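LP04448p (Drosophila melanogaster, PDB 4QMH) probably binds tubulin through this domain, TOG domain 4 of Mini spindles, a member of the XMAP215 family that drives microtubule polymerization. Local coordinates at residues D30-L38 with D68-T77; K173-Y184 with I205-N215. All blocks are in the same frame, centred on the assembly; numbering follows the deposited sequence.

Interaction 1 of 2, residues D30-L38 with D68-T77; sequences DWKTRNEGL and DSNAKIAQTT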
loop_
_atom_site.group_PDB
_atom_site.type_symbol
_atom_site.label_atom_id
_atom_site.label_comp_id
_atom_site.label_asym_id
_atom_site.label_seq_id
_atom_site.Cartn_x
_atom_site.Cartn_y
_atom_site.Cartn_z
ATOM N N ASP A 30 25.451 5.803 -9.206
ATOM C CA ASP A 30 26.152 5.583 -7.938
ATOM C C ASP A 30 25.221 5.805 -6.757
ATOM O O ASP A 30 24.680 6.890 -6.603
ATOM C CB ASP A 30 27.350 6.527 -7.829
ATOM C CG ASP A 30 28.032 6.475 -6.461
ATOM O OD1 ASP A 30 27.988 5.428 -5.777
ATOM O OD2 ASP A 30 28.628 7.499 -6.071
ATOM N N TRP A 31 25.038 4.786 -5.921
ATOM C CA TRP A 31 24.088 4.914 -4.814
ATOM C C TRP A 31 24.425 6.077 -3.874
ATOM O O TRP A 31 23.521 6.729 -3.352
ATOM C CB TRP A 31 23.942 3.596 -4.038
ATOM C CG TRP A 31 25.048 3.316 -3.089
ATOM C CD1 TRP A 31 26.178 2.593 -3.335
ATOM C CD2 TRP A 31 25.126 3.735 -1.721
ATOM N NE1 TRP A 31 26.962 2.546 -2.205
ATOM C CE2 TRP A 31 26.337 3.237 -1.201
ATOM C CE3 TRP A 31 24.287 4.481 -0.886
ATOM C CZ2 TRP A 31 26.733 3.466 0.116
ATOM C CZ3 TRP A 31 24.682 4.709 0.418
ATOM C CH2 TRP A 31 25.894 4.202 0.907
ATOM N N LYS A 32 25.713 6.359 -3.672
ATOM C CA LYS A 32 26.086 7.467 -2.795
ATOM C C LYS A 32 25.595 8.789 -3.364
ATOM O O LYS A 32 25.209 9.682 -2.617
ATOM C CB LYS A 32 27.597 7.494 -2.544
ATOM C CG LYS A 32 28.070 6.316 -1.730
ATOM C CD LYS A 32 29.550 6.389 -1.429
ATOM C CE LYS A 32 29.971 5.225 -0.549
ATOM N NZ LYS A 32 31.447 5.164 -0.368
ATOM N N THR A 33 25.585 8.902 -4.690
ATOM C CA THR A 33 25.093 10.117 -5.332
ATOM C C THR A 33 23.570 10.216 -5.252
ATOM O O THR A 33 23.033 11.289 -4.990
ATOM C CB THR A 33 25.559 10.202 -6.787
ATOM O OG1 THR A 33 26.995 10.191 -6.808
ATOM C CG2 THR A 33 25.054 11.481 -7.442
ATOM N N ARG A 34 22.874 9.105 -5.478
ATOM C CA ARG A 34 21.428 9.081 -5.242
ATOM C C ARG A 34 21.107 9.526 -3.812
ATOM O O ARG A 34 20.142 10.249 -3.568
ATOM C CB ARG A 34 20.837 7.683 -5.493
ATOM C CG ARG A 34 21.214 7.100 -6.847
ATOM C CD ARG A 34 20.195 6.090 -7.341
ATOM N NE ARG A 34 20.330 4.764 -6.736
ATOM C CZ ARG A 34 21.321 3.915 -7.011
ATOM N NH1 ARG A 34 22.300 4.271 -7.839
ATOM N NH2 ARG A 34 21.352 2.722 -6.431
ATOM N N ASN A 35 21.923 9.091 -2.863
ATOM C CA ASN A 35 21.677 9.440 -1.472
ATOM C C ASN A 35 21.833 10.937 -1.239
ATOM O O ASN A 35 21.079 11.541 -0.478
ATOM C CB ASN A 35 22.624 8.672 -0.552
ATOM C CG ASN A 35 22.342 8.940 0.909
ATOM O OD1 ASN A 35 21.252 8.656 1.390
ATOM N ND2 ASN A 35 23.325 9.490 1.622
ATOM N N GLU A 36 22.820 11.527 -1.901
ATOM C CA GLU A 36 23.013 12.969 -1.827
ATOM C C GLU A 36 21.783 13.710 -2.334
ATOM O O GLU A 36 21.409 14.751 -1.787
ATOM C CB GLU A 36 24.258 13.394 -2.604
ATOM C CG GLU A 36 25.562 12.879 -2.009
ATOM C CD GLU A 36 25.827 13.420 -0.616
ATOM O OE1 GLU A 36 25.335 14.524 -0.301
ATOM O OE2 GLU A 36 26.538 12.743 0.156
ATOM N N GLY A 37 21.161 13.180 -3.381
ATOM C CA GLY A 37 19.935 13.755 -3.901
ATOM C C GLY A 37 18.830 13.694 -2.873
ATOM O O GLY A 37 18.116 14.672 -2.649
ATOM N N LEU A 38 18.669 12.533 -2.249
ATOM C CA LEU A 38 17.651 12.395 -1.215
ATOM C C LEU A 38 17.954 13.313 -0.034
ATOM O O LEU A 38 17.037 13.840 0.584
ATOM C CB LEU A 38 17.538 10.944 -0.755
ATOM C CG LEU A 38 17.107 9.960 -1.842
ATOM C CD1 LEU A 38 17.100 8.536 -1.282
ATOM C CD2 LEU A 38 15.753 10.334 -2.384
ATOM N N ASP A 68 14.682 0.739 -5.099
ATOM C CA ASP A 68 16.094 0.845 -5.441
ATOM C C ASP A 68 16.796 -0.487 -5.198
ATOM O O ASP A 68 16.428 -1.239 -4.303
ATOM C CB ASP A 68 16.744 1.930 -4.579
ATOM C CG ASP A 68 18.025 2.474 -5.186
ATOM O OD1 ASP A 68 19.094 1.872 -4.970
ATOM O OD2 ASP A 68 17.960 3.519 -5.860
ATOM N N SER A 69 17.843 -0.755 -5.973
ATOM C CA SER A 69 18.615 -1.976 -5.784
ATOM C C SER A 69 19.526 -1.883 -4.554
ATOM O O SER A 69 20.012 -2.890 -4.043
ATOM C CB SER A 69 19.415 -2.299 -7.044
ATOM O OG SER A 69 20.255 -1.211 -7.389
ATOM N N ASN A 70 19.740 -0.664 -4.069
ATOM C CA ASN A 70 20.485 -0.459 -2.837
ATOM C C ASN A 70 19.524 -0.315 -1.657
ATOM O O ASN A 70 18.641 0.541 -1.668
ATOM C CB ASN A 70 21.379 0.770 -2.968
ATOM C CG ASN A 70 22.211 1.018 -1.728
ATOM O OD1 ASN A 70 21.702 1.512 -0.721
ATOM N ND2 ASN A 70 23.505 0.686 -1.797
ATOM N N ALA A 71 19.683 -1.170 -0.652
ATOM C CA ALA A 71 18.759 -1.209 0.484
ATOM C C ALA A 71 18.720 0.093 1.276
ATOM O O ALA A 71 17.657 0.518 1.731
ATOM C CB ALA A 71 19.100 -2.379 1.403
ATOM N N LYS A 72 19.879 0.719 1.457
ATOM C CA LYS A 72 19.950 1.989 2.179
ATOM C C LYS A 72 19.097 3.061 1.506
ATOM O O LYS A 72 18.367 3.796 2.169
ATOM C CB LYS A 72 21.401 2.458 2.304
ATOM C CG LYS A 72 22.295 1.480 3.066
ATOM C CD LYS A 72 23.759 1.898 2.998
ATOM C CE LYS A 72 24.668 0.904 3.710
ATOM N NZ LYS A 72 26.101 1.217 3.449
ATOM N N ILE A 73 19.194 3.148 0.183
ATOM C CA ILE A 73 18.402 4.120 -0.565
ATOM C C ILE A 73 16.907 3.827 -0.429
ATOM O O ILE A 73 16.104 4.730 -0.203
ATOM C CB ILE A 73 18.772 4.124 -2.063
ATOM C CG1 ILE A 73 20.219 4.576 -2.273
ATOM C CG2 ILE A 73 17.816 5.013 -2.850
ATOM C CD1 ILE A 73 20.478 6.024 -1.838
ATOM N N ALA A 74 16.537 2.557 -0.567
ATOM C CA ALA A 74 15.138 2.165 -0.453
ATOM C C ALA A 74 14.563 2.514 0.919
ATOM O O ALA A 74 13.423 2.976 1.027
ATOM C CB ALA A 74 14.976 0.674 -0.748
ATOM N N GLN A 75 15.350 2.288 1.966
ATOM C CA GLN A 75 14.925 2.603 3.321
ATOM C C GLN A 75 14.821 4.108 3.548
ATOM O O GLN A 75 13.851 4.593 4.129
ATOM C CB GLN A 75 15.868 1.961 4.327
ATOM C CG GLN A 75 15.795 0.444 4.273
ATOM C CD GLN A 75 17.025 -0.222 4.833
ATOM O OE1 GLN A 75 17.843 0.418 5.496
ATOM N NE2 GLN A 75 17.170 -1.522 4.567
ATOM N N THR A 76 15.816 4.845 3.066
ATOM C CA THR A 76 15.811 6.295 3.189
ATOM C C THR A 76 14.584 6.869 2.490
ATOM O O THR A 76 13.941 7.809 2.987
ATOM C CB THR A 76 17.098 6.913 2.603
ATOM O OG1 THR A 76 18.223 6.463 3.374
ATOM C CG2 THR A 76 17.039 8.445 2.661
ATOM N N THR A 77 14.255 6.302 1.335
ATOM C CA THR A 77 13.117 6.771 0.553
ATOM C C THR A 77 11.795 6.562 1.303
ATOM O O THR A 77 10.908 7.413 1.247
ATOM C CB THR A 77 13.095 6.133 -0.860
ATOM O OG1 THR A 77 14.336 6.404 -1.526
ATOM C CG2 THR A 77 11.949 6.658 -1.688
HETATM O O HOH W 1 20.615 6.122 2.104
HETATM O O HOH W 2 20.632 7.433 3.872
#

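Interaction 2 of 2, residues K173-Y184 with I205-N215; sequences KEDIHSMVPHLY and IMIHLGFDAMN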
loop_
_atom_site.group_PDB
_atom_site.type_symbol
_atom_site.label_atom_id
_atom_site.label_comp_id
_atom_site.label_asym_id
_atom_site.label_seq_id
_atom_site.Cartn_x
_atom_site.Cartn_y
_atom_site.Cartn_z
ATOM N N LYS A 173 -15.914 -1.786 -4.492
ATOM C CA LYS A 173 -16.306 -3.192 -4.429
ATOM C C LYS A 173 -15.582 -4.006 -5.475
ATOM O O LYS A 173 -15.206 -5.153 -5.234
ATOM C CB LYS A 173 -17.816 -3.351 -4.631
ATOM C CG LYS A 173 -18.637 -2.833 -3.477
ATOM C CD LYS A 173 -20.132 -3.039 -3.712
ATOM C CE LYS A 173 -20.462 -4.499 -3.990
ATOM N NZ LYS A 173 -21.923 -4.682 -4.191
ATOM N N GLU A 174 -15.401 -3.420 -6.658
ATOM C CA GLU A 174 -14.769 -4.140 -7.745
ATOM C C GLU A 174 -13.321 -4.463 -7.396
ATOM O O GLU A 174 -12.818 -5.529 -7.752
ATOM C CB GLU A 174 -14.819 -3.319 -9.035
ATOM C CG GLU A 174 -14.187 -4.018 -10.232
ATOM C CD GLU A 174 -14.763 -5.399 -10.513
ATOM O OE1 GLU A 174 -15.926 -5.681 -10.149
ATOM O OE2 GLU A 174 -14.039 -6.219 -11.114
ATOM N N ASP A 175 -12.639 -3.529 -6.736
ATOM C CA ASP A 175 -11.261 -3.797 -6.342
ATOM C C ASP A 175 -11.193 -4.902 -5.289
ATOM O O ASP A 175 -10.291 -5.749 -5.338
ATOM C CB ASP A 175 -10.559 -2.535 -5.847
ATOM C CG ASP A 175 -9.050 -2.633 -5.979
ATOM O OD1 ASP A 175 -8.575 -2.661 -7.135
ATOM O OD2 ASP A 175 -8.353 -2.673 -4.945
ATOM N N ILE A 176 -12.124 -4.901 -4.335
ATOM C CA ILE A 176 -12.204 -6.032 -3.394
ATOM C C ILE A 176 -12.459 -7.357 -4.138
ATOM O O ILE A 176 -11.836 -8.378 -3.845
ATOM C CB ILE A 176 -13.257 -5.795 -2.292
ATOM C CG1 ILE A 176 -12.959 -4.503 -1.523
ATOM C CG2 ILE A 176 -13.325 -6.989 -1.340
ATOM C CD1 ILE A 176 -11.576 -4.452 -0.914
ATOM N N HIS A 177 -13.358 -7.347 -5.121
ATOM C CA HIS A 177 -13.564 -8.540 -5.942
ATOM C C HIS A 177 -12.248 -9.085 -6.515
ATOM O O HIS A 177 -12.056 -10.294 -6.605
ATOM C CB HIS A 177 -14.532 -8.266 -7.097
ATOM C CG HIS A 177 -15.974 -8.494 -6.760
ATOM N ND1 HIS A 177 -16.541 -9.750 -6.721
ATOM C CD2 HIS A 177 -16.969 -7.620 -6.477
ATOM C CE1 HIS A 177 -17.822 -9.640 -6.416
ATOM N NE2 HIS A 177 -18.108 -8.359 -6.261
ATOM N N SER A 178 -11.345 -8.192 -6.916
ATOM C CA SER A 178 -10.090 -8.618 -7.519
ATOM C C SER A 178 -9.201 -9.385 -6.535
ATOM O O SER A 178 -8.301 -10.110 -6.953
ATOM C CB SER A 178 -9.328 -7.427 -8.115
ATOM O OG SER A 178 -8.755 -6.622 -7.096
ATOM N N MET A 179 -9.472 -9.233 -5.242
ATOM C CA MET A 179 -8.688 -9.911 -4.208
ATOM C C MET A 179 -9.202 -11.319 -3.954
ATOM O O MET A 179 -8.509 -12.153 -3.378
ATOM C CB MET A 179 -8.732 -9.127 -2.905
ATOM C CG MET A 179 -8.257 -7.692 -3.047
ATOM S SD MET A 179 -8.506 -6.811 -1.504
ATOM C CE MET A 179 -8.159 -5.159 -2.111
ATOM N N VAL A 180 -10.432 -11.584 -4.371
ATOM C CA VAL A 180 -11.082 -12.836 -3.980
ATOM C C VAL A 180 -10.364 -14.121 -4.456
ATOM O O VAL A 180 -10.224 -15.077 -3.692
ATOM C CB VAL A 180 -12.575 -12.841 -4.367
ATOM C CG1 VAL A 180 -13.166 -14.238 -4.187
ATOM C CG2 VAL A 180 -13.350 -11.825 -3.531
ATOM N N PRO A 181 -9.889 -14.153 -5.710
ATOM C CA PRO A 181 -9.151 -15.364 -6.100
ATOM C C PRO A 181 -7.926 -15.600 -5.228
ATOM O O PRO A 181 -7.563 -16.751 -4.955
ATOM C CB PRO A 181 -8.727 -15.064 -7.542
ATOM C CG PRO A 181 -9.754 -14.099 -8.038
ATOM C CD PRO A 181 -10.098 -13.242 -6.846
ATOM N N HIS A 182 -7.292 -14.524 -4.782
ATOM C CA HIS A 182 -6.084 -14.667 -3.973
ATOM C C HIS A 182 -6.479 -15.087 -2.566
ATOM O O HIS A 182 -5.810 -15.901 -1.948
ATOM C CB HIS A 182 -5.286 -13.371 -3.974
ATOM C CG HIS A 182 -5.014 -12.860 -5.350
ATOM N ND1 HIS A 182 -4.169 -13.507 -6.225
ATOM C CD2 HIS A 182 -5.501 -11.788 -6.017
ATOM C CE1 HIS A 182 -4.134 -12.844 -7.368
ATOM N NE2 HIS A 182 -4.934 -11.798 -7.269
ATOM N N LEU A 183 -7.592 -14.558 -2.073
ATOM C CA LEU A 183 -8.083 -14.976 -0.771
ATOM C C LEU A 183 -8.349 -16.483 -0.791
ATOM O O LEU A 183 -7.964 -17.206 0.129
ATOM C CB LEU A 183 -9.375 -14.238 -0.447
ATOM C CG LEU A 183 -10.026 -14.617 0.882
ATOM C CD1 LEU A 183 -9.184 -14.124 2.026
ATOM C CD2 LEU A 183 -11.406 -13.989 0.935
ATOM N N TYR A 184 -9.015 -16.959 -1.843
ATOM C CA TYR A 184 -9.410 -18.368 -1.902
ATOM C C TYR A 184 -8.208 -19.309 -2.022
ATOM O O TYR A 184 -8.237 -20.441 -1.534
ATOM C CB TYR A 184 -10.415 -18.607 -3.032
ATOM C CG TYR A 184 -11.781 -18.004 -2.763
ATOM C CD1 TYR A 184 -12.076 -17.425 -1.533
ATOM C CD2 TYR A 184 -12.783 -18.038 -3.730
ATOM C CE1 TYR A 184 -13.324 -16.879 -1.277
ATOM C CE2 TYR A 184 -14.042 -17.493 -3.481
ATOM C CZ TYR A 184 -14.297 -16.917 -2.251
ATOM O OH TYR A 184 -15.535 -16.370 -1.990
ATOM N N ILE A 205 -13.302 -8.827 4.027
ATOM C CA ILE A 205 -13.735 -8.891 2.634
ATOM C C ILE A 205 -15.252 -9.013 2.559
ATOM O O ILE A 205 -15.912 -8.301 1.800
ATOM C CB ILE A 205 -13.087 -10.096 1.894
ATOM C CG1 ILE A 205 -11.551 -9.991 1.926
ATOM C CG2 ILE A 205 -13.631 -10.223 0.469
ATOM C CD1 ILE A 205 -10.969 -9.012 0.941
ATOM N N MET A 206 -15.818 -9.906 3.362
ATOM C CA MET A 206 -17.263 -10.119 3.323
ATOM C C MET A 206 -18.068 -8.901 3.768
ATOM O O MET A 206 -19.188 -8.703 3.309
ATOM C CB MET A 206 -17.641 -11.324 4.176
ATOM C CG MET A 206 -19.050 -11.829 3.903
ATOM S SD MET A 206 -19.439 -13.275 4.884
ATOM C CE MET A 206 -18.447 -14.505 4.043
ATOM N N ILE A 207 -17.514 -8.101 4.675
ATOM C CA ILE A 207 -18.198 -6.887 5.111
ATOM C C ILE A 207 -18.479 -5.979 3.912
ATOM O O ILE A 207 -19.501 -5.285 3.872
ATOM C CB ILE A 207 -17.393 -6.146 6.197
ATOM C CG1 ILE A 207 -17.602 -6.828 7.546
ATOM C CG2 ILE A 207 -17.773 -4.665 6.254
ATOM C CD1 ILE A 207 -16.643 -6.358 8.617
ATOM N N HIS A 208 -17.599 -6.018 2.918
ATOM C CA HIS A 208 -17.763 -5.197 1.721
ATOM C C HIS A 208 -18.480 -5.877 0.554
ATOM O O HIS A 208 -19.181 -5.217 -0.208
ATOM C CB HIS A 208 -16.405 -4.632 1.280
ATOM C CG HIS A 208 -15.834 -3.664 2.263
ATOM N ND1 HIS A 208 -16.080 -2.310 2.198
ATOM C CD2 HIS A 208 -15.081 -3.857 3.373
ATOM C CE1 HIS A 208 -15.486 -1.708 3.212
ATOM N NE2 HIS A 208 -14.866 -2.623 3.936
ATOM N N LEU A 209 -18.317 -7.189 0.410
ATOM C CA LEU A 209 -18.934 -7.889 -0.716
ATOM C C LEU A 209 -20.221 -8.610 -0.340
ATOM O O LEU A 209 -21.116 -8.770 -1.178
ATOM C CB LEU A 209 -17.960 -8.893 -1.332
ATOM C CG LEU A 209 -16.720 -8.281 -1.975
ATOM C CD1 LEU A 209 -15.930 -9.363 -2.738
ATOM C CD2 LEU A 209 -17.101 -7.122 -2.892
ATOM N N GLY A 210 -20.310 -9.059 0.907
ATOM C CA GLY A 210 -21.426 -9.888 1.338
ATOM C C GLY A 210 -21.264 -11.371 1.025
ATOM O O GLY A 210 -20.524 -11.751 0.117
ATOM N N PHE A 211 -21.969 -12.214 1.778
ATOM C CA PHE A 211 -21.881 -13.662 1.616
ATOM C C PHE A 211 -22.267 -14.154 0.221
ATOM O O PHE A 211 -21.546 -14.944 -0.385
ATOM C CB PHE A 211 -22.755 -14.370 2.657
ATOM C CG PHE A 211 -22.736 -15.866 2.538
ATOM C CD1 PHE A 211 -21.744 -16.609 3.163
ATOM C CD2 PHE A 211 -23.696 -16.532 1.798
ATOM C CE1 PHE A 211 -21.713 -17.986 3.056
ATOM C CE2 PHE A 211 -23.672 -17.916 1.683
ATOM C CZ PHE A 211 -22.678 -18.644 2.312
ATOM N N ASP A 212 -23.415 -13.700 -0.284
ATOM C CA ASP A 212 -23.912 -14.171 -1.569
ATOM C C ASP A 212 -22.914 -13.955 -2.714
ATOM O O ASP A 212 -22.673 -14.860 -3.517
ATOM C CB ASP A 212 -25.254 -13.509 -1.901
ATOM C CG ASP A 212 -26.389 -13.998 -1.011
ATOM O OD1 ASP A 212 -26.225 -15.035 -0.327
ATOM O OD2 ASP A 212 -27.459 -13.353 -1.011
ATOM N N ALA A 213 -22.321 -12.767 -2.770
ATOM C CA ALA A 213 -21.356 -12.447 -3.818
ATOM C C ALA A 213 -20.110 -13.328 -3.706
ATOM O O ALA A 213 -19.564 -13.787 -4.709
ATOM C CB ALA A 213 -20.980 -10.967 -3.775
ATOM N N MET A 214 -19.672 -13.591 -2.480
ATOM C CA MET A 214 -18.471 -14.402 -2.301
ATOM C C MET A 214 -18.752 -15.851 -2.644
ATOM O O MET A 214 -17.914 -16.535 -3.235
ATOM C CB MET A 214 -17.915 -14.262 -0.884
ATOM C CG MET A 214 -17.447 -12.851 -0.596
ATOM S SD MET A 214 -16.662 -12.662 1.001
ATOM C CE MET A 214 -15.103 -13.520 0.740
ATOM N N ASN A 215 -19.944 -16.315 -2.292
ATOM C CA ASN A 215 -20.351 -17.667 -2.641
ATOM C C ASN A 215 -20.509 -17.844 -4.160
ATOM O O ASN A 215 -20.160 -18.889 -4.707
ATOM C CB ASN A 215 -21.633 -18.031 -1.905
ATOM C CG ASN A 215 -21.984 -19.481 -2.056
ATOM O OD1 ASN A 215 -21.284 -20.352 -1.547
ATOM N ND2 ASN A 215 -23.071 -19.757 -2.770
HETATM O O HOH W 3 -21.995 -7.431 -3.459
#

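Interaction 1 of 2, residues D30-L38 with D68-T77
R34 and D68 form the salt bridge between the two segments. R34 grips the carboxylate side-on. NE bonds D68 OD2 at 2.8 Å and NH2 bonds D68 OD1 at 2.8 Å, the latter nearly straight at 166°. Both oxygens use their syn lone pairs, and the two flat groups are nearly coplanar. OD1 gives its anti lone pair to N70 N, closing an Asx turn, and OD2 has a second partner in R65. A leucine in place of D68 would probably leave R34 and R65 without their shared counter-charge and N70 N without its acceptor.

Amide meets ring next. N70 ND2 lies over one face of W31, 3.3 Å from CG, with the planes 15° apart. The opposite face rests on K32 CG. A chi1 of 79° sets W31 up for this, with CG between the backbone N and the carbonyl carbon. N70 OD1 meanwhile caps helix 71-77 by accepting from I73 N. K72 CD touches W31 CH2 at 3.8 Å.

The apolar part is a knob into hole. I73 sits among W31, R34, N35 and L38; its CD1 lies 3.6 Å from N35 CB. L38 CD1 meets I73 CG2 and T76 CG2.

A water between N35 OD1 and T76 OG1 probably donates to both; its two modelled sites are too close to fill together.

The helices run nearly parallel, as in HEAT-like arrays. The two-nitrogen grip, with R34 NH1 on D28 O, ties together the loops before helices 31-48 and 71-88, consistent with related TOG domains, where such loops meet tubulin.

Interaction 2 of 2, residues K173-Y184 with I205-N215
L209 fits as a knob among K173, I176, H177 and V180. The bond to CB does not aim straight at helix 173-184; a chi1 of -65°, with CG anti to the carbonyl carbon, swings CG onto I176 CG2 at 3.7 Å. The branch CD1 reaches V180 CG2 tip to tip at 3.7 Å. The same methyl stands over the centre of the H177 ring, 4.0 Å from the centroid, as a CH-pi contact. The other branch, CD2, lies 3.6 Å from K173 O and close to H177 CD2.

One turn earlier I205 is a second knob, among I176, M179, V180 and L183. The I205 and I176 side chains pass each other in opposite directions, with their CG2 methyls 3.7 Å apart.

This is helix packing in the TOG fold, an all-helical HEAT-like array. Helix 173-184 crosses helix 205-209 at -135°. The chain then turns at G210, whose backbone angles would press a CB on the carbonyl O of L209 and so call for glycine, and helix 211-215 sets off at a new angle.

M214 on that helix brings CE to L183 CD2 at 3.7 Å. Y184 OH donates to M214 O at 2.7 Å. The carbonyl lies at the edge of the tyrosine ring, but the hydroxyl stands above the carbonyl plane and not on a lone pair. V180 CG1 covers one face of the Y184 ring. At the other end, a water accepts from K173 NZ and donates to L209 O.

Overall arrangement
From the N terminus the chain runs through helix 20-26 into helix 31-48, then helix 58-66, and reaches helix 71-88. There interaction 1 closes the first loop, of 29 residues between its segments. The chain runs on through helices 96-106, 112-129, 139-145 and 149-162 before interaction 2 opens on helix 173-186. That contact closes a loop of 20 residues when helix 192-209 returns. The two loops lie in series; they neither nest nor cross. The centres of interactions 1 and 2 are about 38 Å apart, on opposite sides of the chain's centre. Interaction 1 joins helix 31-48 to helix 71-88, and interaction 2 joins helix 173-186 to the junction of helices 192-209 and 211-221.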